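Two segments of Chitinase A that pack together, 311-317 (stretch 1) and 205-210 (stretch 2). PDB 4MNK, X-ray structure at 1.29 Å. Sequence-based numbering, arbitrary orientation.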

# COMPACT_ATOMS: atom_id res chain seq x y z
N ALA A 311 -7.05 -1.30 -15.68
CA ALA A 311 -8.25 -2.06 -16.00
C ALA A 311 -7.95 -3.56 -16.04
O ALA A 311 -8.72 -4.38 -15.54
CB ALA A 311 -8.85 -1.61 -17.31
N LEU A 312 -6.80 -3.91 -16.62
CA LEU A 312 -6.40 -5.32 -16.70
C LEU A 312 -6.08 -5.90 -15.33
O LEU A 312 -6.46 -7.04 -15.04
CB LEU A 312 -5.23 -5.48 -17.67
CG LEU A 312 -5.58 -5.28 -19.15
CD1 LEU A 312 -4.33 -5.12 -19.99
CD2 LEU A 312 -6.46 -6.40 -19.70
N LYS A 313 -5.41 -5.13 -14.48
CA LYS A 313 -5.09 -5.58 -13.12
C LYS A 313 -6.33 -5.76 -12.26
O LYS A 313 -6.42 -6.71 -11.49
CB LYS A 313 -4.12 -4.61 -12.44
CG LYS A 313 -2.70 -4.75 -12.90
CD LYS A 313 -1.78 -3.81 -12.15
CE LYS A 313 -0.35 -4.12 -12.48
NZ LYS A 313 0.57 -3.28 -11.69
N VAL A 314 -7.29 -4.85 -12.40
CA VAL A 314 -8.53 -4.92 -11.63
C VAL A 314 -9.39 -6.11 -12.07
O VAL A 314 -9.95 -6.82 -11.24
CB VAL A 314 -9.30 -3.58 -11.68
CG1 VAL A 314 -10.68 -3.71 -11.03
CG2 VAL A 314 -8.49 -2.49 -10.99
N GLN A 315 -9.45 -6.34 -13.38
CA GLN A 315 -10.14 -7.51 -13.91
C GLN A 315 -9.45 -8.80 -13.44
O GLN A 315 -10.12 -9.77 -13.09
CB GLN A 315 -10.24 -7.46 -15.44
CG GLN A 315 -11.15 -8.53 -16.04
CD GLN A 315 -12.57 -8.48 -15.52
OE1 GLN A 315 -13.11 -7.41 -15.23
NE2 GLN A 315 -13.19 -9.65 -15.40
N TYR A 316 -8.12 -8.79 -13.45
CA TYR A 316 -7.34 -9.90 -12.89
C TYR A 316 -7.75 -10.20 -11.44
O TYR A 316 -7.99 -11.35 -11.09
CB TYR A 316 -5.83 -9.62 -12.98
CG TYR A 316 -4.98 -10.56 -12.15
CD1 TYR A 316 -4.57 -11.79 -12.66
CD2 TYR A 316 -4.61 -10.23 -10.85
CE1 TYR A 316 -3.80 -12.67 -11.90
CE2 TYR A 316 -3.85 -11.10 -10.07
CZ TYR A 316 -3.45 -12.31 -10.61
OH TYR A 316 -2.69 -13.16 -9.83
N ALA A 317 -7.82 -9.15 -10.62
CA ALA A 317 -8.21 -9.30 -9.21
C ALA A 317 -9.60 -9.92 -9.08
O ALA A 317 -9.83 -10.78 -8.23
CB ALA A 317 -8.13 -7.96 -8.49
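Stretch 2 205-210: PAALRD

A loop can be held on a helix by a small number of contacts, for instance one hydrogen bond and one methyl-aromatic contact. The packing of residues 205-210 on helix 311-317 of Chitinase A illustrates the principle. The helical stretch is one part of a longer helix, with backbone hydrogen bonds that include Tyr316 N to Leu312 O at 2.9 Å and Ala317 N to Lys313 O at 2.9 Å. The partner segment, more than a hundred residues away in sequence, forms neither regular helix nor strand, so there is no helix-helix crossing angle to define. Its backbone changes character from residue to residue: Ala207 is extended in psi (phi/psi -43/127), Leu208 takes helix-like values (-68/-44), and Arg209 is extended again (-149/171). The nearest CA atoms across the contact are those of Lys313 and Leu208, 6.9 Å apart; the two stretches together bury 274 Å².

Leu208 covers the most surface. Its CA-to-CB bond points toward the helix, while that of the preceding Ala207 points away, leaving Ala207 without contact. With chi1 at t and chi2 at p, Leu208 places CD1 over one face of the Tyr316 ring, 3.7 Å from the ring centroid and 13° off the normal. This is a CH-pi contact of nearly ideal alignment, in which a methyl group meets the pi cloud almost head-on; the closest atom pair, Leu208 CD1 to Tyr316 CD2, is also 3.7 Å apart.

Lys313 supplies the polar fastening. Its CA-to-CB bond runs sideways, but chi1 is m and the three remaining torsions are all t, so the extended chain carries its amino group across to the loop. There Lys313 NZ donates a hydrogen bond to Ala206 O at 2.7 Å, giving a buried charged group a backbone carbonyl as acceptor; further hydrogen bonding elsewhere in the structure also satisfies NZ. The aliphatic part of the same side chain passes Leu208 more loosely, with Lys313 CE 4.4 Å from Leu208 CB.

Tyr316, one helical turn beyond Leu312, also meets the next loop residue. The CA-to-CB bond of Arg209 points sideways, yet the end of the side chain comes nearer the helix, bringing Arg209 NH2 to 3.7 Å from Tyr316 CD1 in an oblique approach. The loop runs obliquely across the helix, Ala206 at the end of Lys313, Leu208 against both Lys313 and Tyr316, and Arg209 near Tyr316. Three residues, Leu208, Lys313 and Tyr316, account for most of the buried area.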

# COMPACT_ATOMS: atom_id res chain seq x y z
N PRO A 205 7.98 -1.89 -13.14
CA PRO A 205 8.06 -1.91 -11.67
C PRO A 205 6.92 -2.65 -10.97
O PRO A 205 7.08 -3.07 -9.82
CB PRO A 205 8.04 -0.42 -11.30
CG PRO A 205 8.40 0.30 -12.54
CD PRO A 205 7.86 -0.52 -13.66
N ALA A 206 5.79 -2.82 -11.65
CA ALA A 206 4.64 -3.50 -11.05
C ALA A 206 4.02 -4.53 -12.00
O ALA A 206 2.81 -4.76 -11.98
CB ALA A 206 3.61 -2.48 -10.56
N ALA A 207 4.87 -5.17 -12.80
CA ALA A 207 4.43 -6.18 -13.76
C ALA A 207 3.41 -7.15 -13.17
O ALA A 207 3.64 -7.74 -12.11
CB ALA A 207 5.64 -6.95 -14.28
N LEU A 208 2.28 -7.30 -13.86
CA LEU A 208 1.28 -8.30 -13.47
C LEU A 208 1.81 -9.71 -13.69
O LEU A 208 1.63 -10.59 -12.85
CB LEU A 208 -0.03 -8.09 -14.24
CG LEU A 208 -1.16 -9.10 -13.97
CD1 LEU A 208 -1.54 -9.13 -12.49
CD2 LEU A 208 -2.36 -8.78 -14.83
N ARG A 209 2.45 -9.91 -14.84
CA ARG A 209 3.08 -11.19 -15.15
C ARG A 209 4.30 -10.97 -16.04
O ARG A 209 4.56 -9.85 -16.48
CB ARG A 209 2.08 -12.19 -15.77
CG ARG A 209 1.24 -11.66 -16.92
CD ARG A 209 0.33 -12.75 -17.50
NE ARG A 209 -0.72 -13.20 -16.59
CZ ARG A 209 -1.92 -12.64 -16.47
NH1 ARG A 209 -2.26 -11.58 -17.20
NH2 ARG A 209 -2.80 -13.14 -15.60
N ASP A 210 5.06 -12.04 -16.25
CA ASP A 210 6.25 -12.02 -17.10
C ASP A 210 6.61 -13.46 -17.46
O ASP A 210 6.30 -14.39 -16.72
CB ASP A 210 7.42 -11.35 -16.38
CG ASP A 210 8.57 -11.01 -17.31
OD1 ASP A 210 8.93 -11.85 -18.17
OD2 ASP A 210 9.14 -9.91 -17.17